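Local coordinates for E3 ubiquitin-protein ligase TRIM65 (Homo sapiens, PDB 7JL4) that acts as an E3 ubiquitin ligase in innate immunity, autophagy and microRNA control, the present chain being its C-terminal PRY-SPRY (B30.2) domain, at residues W112-C115 / S120-A123; L86-P91 / G149-Y154; L144-G149 / Q172-V177; L22-V27 / F33-Q38. All blocks are in the same frame, centred on the assembly; numbering follows the deposited sequence.

Interaction 1. Residues W112-C115 / S120-A123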
loop_
_atom_site.group_PDB
_atom_site.type_symbol
_atom_site.label_atom_id
_atom_site.label_comp_id
_atom_site.label_asym_id
_atom_site.label_seq_id
_atom_site.Cartn_x
_atom_site.Cartn_y
_atom_site.Cartn_z
ATOM N N TRP A 112 2.561 -1.829 -9.070
ATOM C CA TRP A 112 2.983 -0.435 -8.994
ATOM C C TRP A 112 3.032 -0.084 -7.514
ATOM O O TRP A 112 2.122 -0.465 -6.773
ATOM C CB TRP A 112 1.942 0.484 -9.698
ATOM C CG TRP A 112 1.804 0.317 -11.195
ATOM C CD1 TRP A 112 2.299 1.149 -12.162
ATOM C CD2 TRP A 112 1.079 -0.717 -11.889
ATOM N NE1 TRP A 112 1.929 0.695 -13.419
ATOM C CE2 TRP A 112 1.190 -0.449 -13.279
ATOM C CE3 TRP A 112 0.327 -1.822 -11.475
ATOM C CZ2 TRP A 112 0.598 -1.265 -14.251
ATOM C CZ3 TRP A 112 -0.241 -2.639 -12.436
ATOM C CH2 TRP A 112 -0.106 -2.357 -13.807
ATOM N N GLY A 113 4.046 0.655 -7.069
ATOM C CA GLY A 113 4.157 0.910 -5.641
ATOM C C GLY A 113 4.930 2.173 -5.326
ATOM O O GLY A 113 5.587 2.755 -6.191
ATOM N N LEU A 114 4.775 2.632 -4.081
ATOM C CA LEU A 114 5.490 3.793 -3.559
ATOM C C LEU A 114 6.136 3.347 -2.264
ATOM O O LEU A 114 5.429 3.013 -1.308
ATOM C CB LEU A 114 4.555 4.978 -3.284
ATOM C CG LEU A 114 5.308 6.254 -2.865
ATOM C CD1 LEU A 114 5.917 6.912 -4.077
ATOM C CD2 LEU A 114 4.411 7.237 -2.136
ATOM N N CYS A 115 7.468 3.321 -2.226
ATOM C CA CYS A 115 8.157 2.929 -1.005
ATOM C C CYS A 115 8.615 4.186 -0.259
ATOM O O CYS A 115 9.200 5.096 -0.856
ATOM C CB CYS A 115 9.323 1.996 -1.345
ATOM S SG CYS A 115 10.389 1.623 0.090
ATOM N N SER A 120 13.722 9.733 1.480
ATOM C CA SER A 120 13.293 9.814 0.093
ATOM C C SER A 120 12.061 8.935 -0.083
ATOM O O SER A 120 11.688 8.166 0.807
ATOM C CB SER A 120 14.394 9.371 -0.857
ATOM O OG SER A 120 14.669 8.015 -0.603
ATOM N N LEU A 121 11.456 9.043 -1.259
ATOM C CA LEU A 121 10.417 8.124 -1.721
ATOM C C LEU A 121 10.913 7.441 -2.989
ATOM O O LEU A 121 11.712 8.023 -3.731
ATOM C CB LEU A 121 9.115 8.860 -2.042
ATOM C CG LEU A 121 8.487 9.753 -0.982
ATOM C CD1 LEU A 121 7.289 10.482 -1.579
ATOM C CD2 LEU A 121 8.085 8.927 0.236
ATOM N N GLN A 122 10.457 6.206 -3.229
ATOM C CA GLN A 122 10.745 5.472 -4.460
ATOM C C GLN A 122 9.429 5.069 -5.108
ATOM O O GLN A 122 8.669 4.297 -4.517
ATOM C CB GLN A 122 11.542 4.197 -4.199
ATOM C CG GLN A 122 12.977 4.331 -3.737
ATOM C CD GLN A 122 13.488 2.970 -3.311
ATOM O OE1 GLN A 122 12.739 2.179 -2.732
ATOM N NE2 GLN A 122 14.746 2.679 -3.607
ATOM N N ALA A 123 9.186 5.541 -6.339
ATOM C CA ALA A 123 7.989 5.162 -7.111
ATOM C C ALA A 123 8.393 4.043 -8.068
ATOM O O ALA A 123 9.142 4.289 -9.024
ATOM C CB ALA A 123 7.414 6.355 -7.877
#
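Cys115 and Gln122 form an antiparallel hydrogen-bonded pair, and both of its backbone bonds are nearly straight. Cys115 N gives its proton to Gln122 O at 2.8 Å with 168° at the hydrogen, and Gln122 N returns one to Cys115 O at 2.9 Å. Three CA-H...O contacts supplement this ladder, among them Leu114 CA to Gln122 O at 3.4 Å.

Side-chain packing is divided between the two faces. On one face Leu114 makes a non-hydrogen-bonded pair with Ala123; with CG anti to the backbone N (chi1 -174°), its CD1 reaches across to 4.1 Å from Ala123 CB and 4.3 Å from Leu121 CB. This face is turned into the core, where Leu163 touches both Leu114 and Leu121 and Phe153 packs on Leu114.

On the other face, in the conformer given, OE1 of Gln122 comes to 3.7 Å from both Cys115 CB and Cys115 SG. These are van der Waals distances; the hydrogen-bonding partner of that oxygen is Trp124 NE1, which probably limits how the amide can turn.

The strand axes approach to 4.6 Å at 172°, almost exactly antiparallel. Together the bonds and the register define a beta hairpin of strands 111-116 and 120-125, within the six-stranded sheet of the SPRY beta sandwich.

Interaction 2. Residues L86-P91 / G149-Y154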
loop_
_atom_site.group_PDB
_atom_site.type_symbol
_atom_site.label_atom_id
_atom_site.label_comp_id
_atom_site.label_asym_id
_atom_site.label_seq_id
_atom_site.Cartn_x
_atom_site.Cartn_y
_atom_site.Cartn_z
ATOM N N LEU A 86 3.586 0.812 -0.367
ATOM C CA LEU A 86 2.147 0.788 -0.625
ATOM C C LEU A 86 1.943 0.642 -2.122
ATOM O O LEU A 86 2.502 1.423 -2.898
ATOM C CB LEU A 86 1.483 2.096 -0.161
ATOM C CG LEU A 86 1.362 2.536 1.303
ATOM C CD1 LEU A 86 2.710 2.748 1.952
ATOM C CD2 LEU A 86 0.649 3.870 1.266
ATOM N N GLY A 87 1.107 -0.312 -2.534
ATOM C CA GLY A 87 0.982 -0.551 -3.958
ATOM C C GLY A 87 -0.293 -1.279 -4.328
ATOM O O GLY A 87 -1.156 -1.543 -3.488
ATOM N N VAL A 88 -0.398 -1.589 -5.619
ATOM C CA VAL A 88 -1.455 -2.447 -6.151
ATOM C C VAL A 88 -0.825 -3.427 -7.131
ATOM O O VAL A 88 0.225 -3.144 -7.725
ATOM C CB VAL A 88 -2.558 -1.625 -6.843
ATOM C CG1 VAL A 88 -3.310 -0.786 -5.802
ATOM C CG2 VAL A 88 -1.969 -0.755 -7.925
ATOM N N SER A 89 -1.463 -4.588 -7.305
ATOM C CA SER A 89 -0.943 -5.608 -8.210
ATOM C C SER A 89 -2.073 -6.339 -8.913
ATOM O O SER A 89 -3.187 -6.443 -8.396
ATOM C CB SER A 89 -0.115 -6.674 -7.476
ATOM O OG SER A 89 -0.956 -7.435 -6.606
ATOM N N TYR A 90 -1.736 -6.902 -10.079
ATOM C CA TYR A 90 -2.563 -7.892 -10.730
ATOM C C TYR A 90 -2.500 -9.178 -9.915
ATOM O O TYR A 90 -1.624 -9.329 -9.059
ATOM C CB TYR A 90 -2.061 -8.146 -12.148
ATOM C CG TYR A 90 -2.257 -6.996 -13.108
ATOM C CD1 TYR A 90 -3.321 -6.089 -12.960
ATOM C CD2 TYR A 90 -1.386 -6.829 -14.182
ATOM C CE1 TYR A 90 -3.507 -5.029 -13.881
ATOM C CE2 TYR A 90 -1.561 -5.803 -15.103
ATOM C CZ TYR A 90 -2.596 -4.899 -14.948
ATOM O OH TYR A 90 -2.703 -3.904 -15.900
ATOM N N PRO A 91 -3.403 -10.130 -10.173
ATOM C CA PRO A 91 -3.388 -11.392 -9.410
ATOM C C PRO A 91 -2.107 -12.220 -9.528
ATOM O O PRO A 91 -1.899 -13.109 -8.696
ATOM C CB PRO A 91 -4.583 -12.165 -9.994
ATOM C CG PRO A 91 -5.504 -11.100 -10.536
ATOM C CD PRO A 91 -4.598 -10.022 -11.047
ATOM N N GLY A 149 -7.316 5.400 -15.937
ATOM C CA GLY A 149 -6.095 4.632 -15.811
ATOM C C GLY A 149 -4.993 5.331 -15.047
ATOM O O GLY A 149 -3.812 5.173 -15.384
ATOM N N CYS A 150 -5.338 6.096 -14.019
ATOM C CA CYS A 150 -4.378 6.880 -13.250
ATOM C C CYS A 150 -4.341 6.414 -11.804
ATOM O O CYS A 150 -5.389 6.240 -11.171
ATOM C CB CYS A 150 -4.731 8.369 -13.307
ATOM S SG CYS A 150 -4.812 8.981 -15.041
ATOM N N LEU A 151 -3.139 6.245 -11.272
ATOM C CA LEU A 151 -2.945 5.924 -9.867
ATOM C C LEU A 151 -2.065 7.012 -9.275
ATOM O O LEU A 151 -0.937 7.214 -9.742
ATOM C CB LEU A 151 -2.311 4.543 -9.707
ATOM C CG LEU A 151 -1.656 4.262 -8.341
ATOM C CD1 LEU A 151 -2.704 4.266 -7.208
ATOM C CD2 LEU A 151 -0.893 2.919 -8.393
ATOM N N THR A 152 -2.584 7.742 -8.292
ATOM C CA THR A 152 -1.843 8.842 -7.682
ATOM C C THR A 152 -1.702 8.587 -6.196
ATOM O O THR A 152 -2.686 8.272 -5.523
ATOM C CB THR A 152 -2.515 10.196 -7.897
ATOM O OG1 THR A 152 -2.678 10.424 -9.303
ATOM C CG2 THR A 152 -1.629 11.331 -7.288
ATOM N N PHE A 153 -0.478 8.722 -5.696
ATOM C CA PHE A 153 -0.184 8.654 -4.276
ATOM C C PHE A 153 -0.157 10.052 -3.678
ATOM O O PHE A 153 0.405 10.985 -4.274
ATOM C CB PHE A 153 1.174 7.992 -4.033
ATOM C CG PHE A 153 1.230 6.567 -4.432
ATOM C CD1 PHE A 153 1.518 6.209 -5.733
ATOM C CD2 PHE A 153 0.958 5.574 -3.510
ATOM C CE1 PHE A 153 1.588 4.874 -6.091
ATOM C CE2 PHE A 153 1.014 4.235 -3.882
ATOM C CZ PHE A 153 1.318 3.897 -5.152
ATOM N N TYR A 154 -0.698 10.174 -2.471
ATOM C CA TYR A 154 -0.771 11.440 -1.749
ATOM C C TYR A 154 -0.111 11.336 -0.382
ATOM O O TYR A 154 -0.101 10.276 0.249
ATOM C CB TYR A 154 -2.224 11.897 -1.526
ATOM C CG TYR A 154 -2.934 12.366 -2.780
ATOM C CD1 TYR A 154 -3.499 11.455 -3.673
ATOM C CD2 TYR A 154 -3.019 13.723 -3.069
ATOM C CE1 TYR A 154 -4.155 11.898 -4.844
ATOM C CE2 TYR A 154 -3.675 14.177 -4.208
ATOM C CZ TYR A 154 -4.234 13.265 -5.087
ATOM O OH TYR A 154 -4.850 13.749 -6.211
#
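Phe153 turns its CG anti to its own carbonyl carbon (chi1 -65°), which carries the ring across to Leu86, while Leu151 sets CG anti to the backbone N (chi1 162°) and extends CD2 to Val88. The side chains span the gap between layers: the CA atoms of Val88 and Leu151 are 9.3 Å apart, yet Val88 CG2 and Leu151 CD2 meet at 3.9 Å. These two residues pass one another, touching by one methyl each.

At Phe153 the ring meets backbone as well as side chain. Leu86 O approaches it obliquely, 3.3 Å from Phe153 CE2 and 3.6 Å from Phe153 CZ, and Leu86 CB lies 4.3 Å from Phe153 CE2. No hydrogen bond crosses between the segments, and all four touching residues are buried; the contact is van der Waals, with one backbone carbonyl against the ring. The same Leu86 carbonyl is engaged by the backbone of Leu114 within its own sheet, so the ring rests against an oxygen already used in the strand ladder.

The contact bridges the two layers of the sandwich, strand 84-89 of one sheet facing strand 150-155 of the other. Met142 from strand 139-145 touches both Val88 and Phe153, Phe166 of strand 161-167 packs on Phe153, and Trp112 of strand 111-116 meets Leu151.

Interaction 3. Residues L144-G149 / Q172-V177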
loop_
_atom_site.group_PDB
_atom_site.type_symbol
_atom_site.label_atom_id
_atom_site.label_comp_id
_atom_site.label_asym_id
_atom_site.label_seq_id
_atom_site.Cartn_x
_atom_site.Cartn_y
_atom_site.Cartn_z
ATOM N N LEU A 144 -7.172 5.782 -7.160
ATOM C CA LEU A 144 -7.126 4.835 -8.272
ATOM C C LEU A 144 -8.288 5.156 -9.200
ATOM O O LEU A 144 -9.424 4.778 -8.910
ATOM C CB LEU A 144 -7.237 3.407 -7.745
ATOM C CG LEU A 144 -6.993 2.294 -8.745
ATOM C CD1 LEU A 144 -5.582 2.462 -9.353
ATOM C CD2 LEU A 144 -7.104 0.938 -8.024
ATOM N N ASP A 145 -8.014 5.853 -10.302
ATOM C CA ASP A 145 -9.065 6.248 -11.256
ATOM C C ASP A 145 -9.002 5.265 -12.415
ATOM O O ASP A 145 -8.206 5.418 -13.350
ATOM C CB ASP A 145 -8.895 7.698 -11.697
ATOM C CG ASP A 145 -9.938 8.152 -12.721
ATOM O OD1 ASP A 145 -10.641 7.319 -13.335
ATOM O OD2 ASP A 145 -10.073 9.381 -12.896
ATOM N N LEU A 146 -9.849 4.240 -12.354
ATOM C CA LEU A 146 -9.750 3.195 -13.357
ATOM C C LEU A 146 -10.525 3.544 -14.612
ATOM O O LEU A 146 -10.441 2.809 -15.603
ATOM C CB LEU A 146 -10.218 1.859 -12.766
ATOM C CG LEU A 146 -9.352 1.418 -11.596
ATOM C CD1 LEU A 146 -9.860 0.104 -11.030
ATOM C CD2 LEU A 146 -7.848 1.288 -12.039
ATOM N N ALA A 147 -11.258 4.654 -14.601
ATOM C CA ALA A 147 -11.800 5.175 -15.850
ATOM C C ALA A 147 -10.687 5.743 -16.722
ATOM O O ALA A 147 -10.630 5.482 -17.927
ATOM C CB ALA A 147 -12.848 6.241 -15.563
ATOM N N SER A 148 -9.797 6.533 -16.124
ATOM C CA SER A 148 -8.724 7.180 -16.864
ATOM C C SER A 148 -7.416 6.398 -16.808
ATOM O O SER A 148 -6.489 6.725 -17.555
ATOM C CB SER A 148 -8.483 8.586 -16.306
ATOM O OG SER A 148 -7.804 8.499 -15.055
ATOM N N GLY A 149 -7.316 5.400 -15.937
ATOM C CA GLY A 149 -6.095 4.632 -15.811
ATOM C C GLY A 149 -4.993 5.331 -15.047
ATOM O O GLY A 149 -3.812 5.173 -15.384
ATOM N N GLN A 172 -6.524 -6.161 -15.690
ATOM C CA GLN A 172 -6.968 -7.145 -14.716
ATOM C C GLN A 172 -7.354 -6.365 -13.474
ATOM O O GLN A 172 -6.943 -5.210 -13.318
ATOM C CB GLN A 172 -5.864 -8.152 -14.364
ATOM C CG GLN A 172 -5.819 -9.342 -15.285
ATOM C CD GLN A 172 -4.681 -10.279 -14.988
ATOM O OE1 GLN A 172 -3.507 -9.952 -15.177
ATOM N NE2 GLN A 172 -5.022 -11.449 -14.463
ATOM N N PRO A 173 -8.143 -6.967 -12.572
ATOM C CA PRO A 173 -8.413 -6.329 -11.273
ATOM C C PRO A 173 -7.139 -6.087 -10.481
ATOM O O PRO A 173 -6.195 -6.878 -10.536
ATOM C CB PRO A 173 -9.310 -7.347 -10.555
ATOM C CG PRO A 173 -9.982 -8.120 -11.681
ATOM C CD PRO A 173 -8.880 -8.235 -12.735
ATOM N N LEU A 174 -7.125 -4.983 -9.732
ATOM C CA LEU A 174 -5.974 -4.580 -8.920
ATOM C C LEU A 174 -6.279 -4.798 -7.446
ATOM O O LEU A 174 -7.340 -4.372 -6.952
ATOM C CB LEU A 174 -5.622 -3.109 -9.130
ATOM C CG LEU A 174 -5.116 -2.766 -10.509
ATOM C CD1 LEU A 174 -5.272 -1.286 -10.702
ATOM C CD2 LEU A 174 -3.628 -3.157 -10.604
ATOM N N THR A 175 -5.356 -5.448 -6.751
ATOM C CA THR A 175 -5.482 -5.683 -5.312
ATOM C C THR A 175 -4.435 -4.869 -4.570
ATOM O O THR A 175 -3.252 -4.955 -4.926
ATOM C CB THR A 175 -5.286 -7.183 -5.010
ATOM O OG1 THR A 175 -6.265 -7.955 -5.729
ATOM C CG2 THR A 175 -5.482 -7.446 -3.531
ATOM N N PRO A 176 -4.802 -4.063 -3.567
ATOM C CA PRO A 176 -3.784 -3.373 -2.767
ATOM C C PRO A 176 -2.829 -4.371 -2.121
ATOM O O PRO A 176 -3.245 -5.435 -1.643
ATOM C CB PRO A 176 -4.605 -2.639 -1.697
ATOM C CG PRO A 176 -6.006 -2.501 -2.289
ATOM C CD PRO A 176 -6.184 -3.757 -3.120
ATOM N N VAL A 177 -1.541 -4.002 -2.071
ATOM C CA VAL A 177 -0.516 -4.886 -1.534
ATOM C C VAL A 177 0.567 -4.015 -0.897
ATOM O O VAL A 177 0.815 -2.892 -1.339
ATOM C CB VAL A 177 0.035 -5.822 -2.636
ATOM C CG1 VAL A 177 0.651 -5.010 -3.790
ATOM C CG2 VAL A 177 1.033 -6.826 -2.048
#
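Beside the contact of Leu144 and Leu146 with Leu174, Asp145 OD1 accepts two backbone protons from the following turn. Ser148 N reaches Asp145 OD1 at 3.0 Å with 159° at the hydrogen, coming from above the carboxylate plane. Ala147 N also lies 3.0 Å from Asp145 OD1, but its angle of only 122° makes that bond weak. The stronger bond, to a backbone nitrogen three residues on, identifies an Asx motif. Gly149, at positive phi, and Cys150 together face Asp145, a G1 beta bulge.

Leu144, at the end of its strand, and Leu146, in the turn, both direct CB toward the segment of Leu174. Leu144 places CG anti to the backbone N (chi1 -171°), bringing its CD2 to 3.9 Å from Leu174 CD1; Leu144 CD1 is close as well, at 4.0 Å from the same methyl. Leu146 CD2 touches Leu174 CD1 at 3.9 Å too. Both leucines meet that single methyl at a slant. Trp75 packs on Leu144, Phe170 on Leu146 and Val88 on Leu174.

No hydrogen bond joins the two segments and the shared surface is a modest 98 Å². Division of labour follows: polar bonds shape the 145-149 turn from within, while its contact with the 172-177 segment is made by methyls alone.

Interaction 4. Residues L22-V27 / F33-Q38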
loop_
_atom_site.group_PDB
_atom_site.type_symbol
_atom_site.label_atom_id
_atom_site.label_comp_id
_atom_site.label_asym_id
_atom_site.label_seq_id
_atom_site.Cartn_x
_atom_site.Cartn_y
_atom_site.Cartn_z
ATOM N N LEU A 22 -10.804 -0.680 3.445
ATOM C CA LEU A 22 -10.050 -1.884 3.113
ATOM C C LEU A 22 -9.779 -2.732 4.352
ATOM O O LEU A 22 -9.743 -2.228 5.482
ATOM C CB LEU A 22 -8.704 -1.520 2.463
ATOM C CG LEU A 22 -8.715 -0.646 1.207
ATOM C CD1 LEU A 22 -7.269 -0.458 0.745
ATOM C CD2 LEU A 22 -9.624 -1.203 0.114
ATOM N N THR A 23 -9.575 -4.037 4.125
ATOM C CA THR A 23 -9.130 -4.957 5.174
ATOM C C THR A 23 -8.034 -5.860 4.622
ATOM O O THR A 23 -8.015 -6.167 3.428
ATOM C CB THR A 23 -10.272 -5.823 5.727
ATOM O OG1 THR A 23 -10.912 -6.518 4.653
ATOM C CG2 THR A 23 -11.309 -4.977 6.449
ATOM N N PHE A 24 -7.116 -6.282 5.491
ATOM C CA PHE A 24 -6.061 -7.197 5.060
ATOM C C PHE A 24 -6.608 -8.610 4.857
ATOM O O PHE A 24 -7.625 -9.002 5.438
ATOM C CB PHE A 24 -4.912 -7.204 6.077
ATOM C CG PHE A 24 -4.180 -5.897 6.151
ATOM C CD1 PHE A 24 -3.426 -5.448 5.071
ATOM C CD2 PHE A 24 -4.253 -5.107 7.290
ATOM C CE1 PHE A 24 -2.732 -4.223 5.140
ATOM C CE2 PHE A 24 -3.553 -3.900 7.378
ATOM C CZ PHE A 24 -2.803 -3.448 6.293
ATOM N N ASP A 25 -5.946 -9.360 3.971
ATOM C CA ASP A 25 -6.266 -10.755 3.713
ATOM C C ASP A 25 -5.331 -11.606 4.553
ATOM O O ASP A 25 -4.132 -11.673 4.244
ATOM C CB ASP A 25 -6.093 -11.064 2.220
ATOM C CG ASP A 25 -6.179 -12.545 1.888
ATOM O OD1 ASP A 25 -6.464 -13.378 2.779
ATOM O OD2 ASP A 25 -5.924 -12.885 0.703
ATOM N N PRO A 26 -5.815 -12.247 5.624
ATOM C CA PRO A 26 -4.912 -13.033 6.498
ATOM C C PRO A 26 -4.285 -14.243 5.831
ATOM O O PRO A 26 -3.222 -14.686 6.283
ATOM C CB PRO A 26 -5.824 -13.462 7.665
ATOM C CG PRO A 26 -7.250 -13.242 7.181
ATOM C CD PRO A 26 -7.202 -12.178 6.132
ATOM N N VAL A 27 -4.906 -14.810 4.792
ATOM C CA VAL A 27 -4.307 -15.963 4.127
ATOM C C VAL A 27 -3.018 -15.554 3.413
ATOM O O VAL A 27 -2.059 -16.334 3.336
ATOM C CB VAL A 27 -5.321 -16.611 3.164
ATOM C CG1 VAL A 27 -4.735 -17.887 2.539
ATOM C CG2 VAL A 27 -6.630 -16.922 3.898
ATOM N N PHE A 33 3.659 -11.597 10.335
ATOM C CA PHE A 33 2.733 -10.477 10.430
ATOM C C PHE A 33 1.606 -10.798 11.399
ATOM O O PHE A 33 1.001 -11.877 11.326
ATOM C CB PHE A 33 2.148 -10.147 9.068
ATOM C CG PHE A 33 3.104 -9.474 8.143
ATOM C CD1 PHE A 33 4.474 -9.444 8.407
ATOM C CD2 PHE A 33 2.628 -8.833 7.014
ATOM C CE1 PHE A 33 5.331 -8.814 7.547
ATOM C CE2 PHE A 33 3.487 -8.193 6.147
ATOM C CZ PHE A 33 4.836 -8.179 6.410
ATOM N N TYR A 34 1.316 -9.852 12.289
ATOM C CA TYR A 34 0.246 -9.977 13.276
ATOM C C TYR A 34 -0.859 -9.000 12.907
ATOM O O TYR A 34 -0.622 -7.791 12.855
ATOM C CB TYR A 34 0.768 -9.687 14.684
ATOM C CG TYR A 34 -0.313 -9.338 15.701
ATOM C CD1 TYR A 34 -1.208 -10.300 16.155
ATOM C CD2 TYR A 34 -0.430 -8.042 16.208
ATOM C CE1 TYR A 34 -2.194 -9.984 17.086
ATOM C CE2 TYR A 34 -1.403 -7.720 17.146
ATOM C CZ TYR A 34 -2.288 -8.692 17.574
ATOM O OH TYR A 34 -3.264 -8.377 18.502
ATOM N N LEU A 35 -2.057 -9.520 12.664
ATOM C CA LEU A 35 -3.202 -8.710 12.269
ATOM C C LEU A 35 -4.081 -8.390 13.474
ATOM O O LEU A 35 -4.275 -9.236 14.353
ATOM C CB LEU A 35 -4.026 -9.448 11.206
ATOM C CG LEU A 35 -3.381 -9.452 9.818
ATOM C CD1 LEU A 35 -4.074 -10.419 8.870
ATOM C CD2 LEU A 35 -3.481 -8.072 9.266
ATOM N N SER A 36 -4.636 -7.176 13.506
ATOM C CA SER A 36 -5.498 -6.765 14.608
ATOM C C SER A 36 -6.568 -5.810 14.086
ATOM O O SER A 36 -6.612 -5.478 12.900
ATOM C CB SER A 36 -4.691 -6.110 15.731
ATOM O OG SER A 36 -3.982 -4.990 15.230
ATOM N N ARG A 37 -7.428 -5.364 14.996
ATOM C CA ARG A 37 -8.460 -4.379 14.683
ATOM C C ARG A 37 -9.322 -4.826 13.505
ATOM O O ARG A 37 -9.500 -4.105 12.516
ATOM C CB ARG A 37 -7.856 -3.001 14.416
ATOM C CG ARG A 37 -8.853 -1.891 14.736
ATOM C CD ARG A 37 -8.435 -0.534 14.196
ATOM N NE ARG A 37 -7.292 0.039 14.904
ATOM C CZ ARG A 37 -6.769 1.226 14.610
ATOM N NH1 ARG A 37 -7.299 1.956 13.628
ATOM N NH2 ARG A 37 -5.725 1.686 15.296
ATOM N N GLN A 38 -9.857 -6.040 13.618
ATOM C CA GLN A 38 -10.739 -6.585 12.587
ATOM C C GLN A 38 -10.056 -6.545 11.224
ATOM O O GLN A 38 -10.675 -6.209 10.204
ATOM C CB GLN A 38 -12.076 -5.838 12.550
ATOM C CG GLN A 38 -12.867 -5.916 13.843
ATOM C CD GLN A 38 -12.373 -4.933 14.892
ATOM O OE1 GLN A 38 -12.129 -3.762 14.595
ATOM N NE2 GLN A 38 -12.215 -5.411 16.127
#
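Leu35 joins two pieces of chain by splitting its fork: each methyl meets a different residue of the 22-27 segment, which has no regular helix or strand. Leu35 CD2 lies 3.6 Å from both Phe24 CB and Phe24 CD2, approaching the ring obliquely. The other branch, Leu35 CD1, is 3.6 Å from Pro26 CA and 3.7 Å from Pro26 CB. CB of Leu35 is directed at the loop, and CG, anti to the carbonyl carbon (chi1 -75°), carries the two methyls to Phe24 and Pro26.

Farther along, Thr23 CG2 sits 4.0 Å from Gln38 O, a peripheral contact. The touching parts run 132° apart end to end, and no hydrogen bond joins the two segments. Inside the loop, Val27 N bonds Asp25 OD1 at 2.9 Å, an Asx turn just beyond Phe24, and Asp25 OD2 is held by Gln63 NE2.

Val42 of strand 41-44 touches both Phe24 and Leu35, tying the contact to the edge of the seven-stranded sheet, of which 33-36 is an outermost strand. At Leu35 an alanine, lacking both methyls, is likely to open a gap between loop and strand beside Phe24 and Pro26.

Since Pro26 is exposed while Phe24 is buried, the chemistry implies a hydrophobic seam running from the surface inward, its loop side shaped by the separate polar bonds of Asp25.

Along the chain interaction 4 comes first; interaction 1 is nested within the loop closed by interaction 2, whose segments alternate with those of interaction 3. Interactions 2 and 3 have centres about 6 Å apart and share Gly149; both link the two sheets of the sandwich, through strands 84-89 and 150-155 and through strand 139-145 and the approach to strand 175-180. Interaction 1, its centre about 11 Å from that of interaction 2, lies within the six-stranded sheet, where strands 84-89 and 111-116 are neighbours. Interaction 4 has its centre about 20 Å from that of interaction 2, at the edge of the seven-stranded sheet, touching interaction 3 through Leu22 and Pro176. They sample the hairpin, the interface between sheets and the edge of the B30.2/SPRY domain.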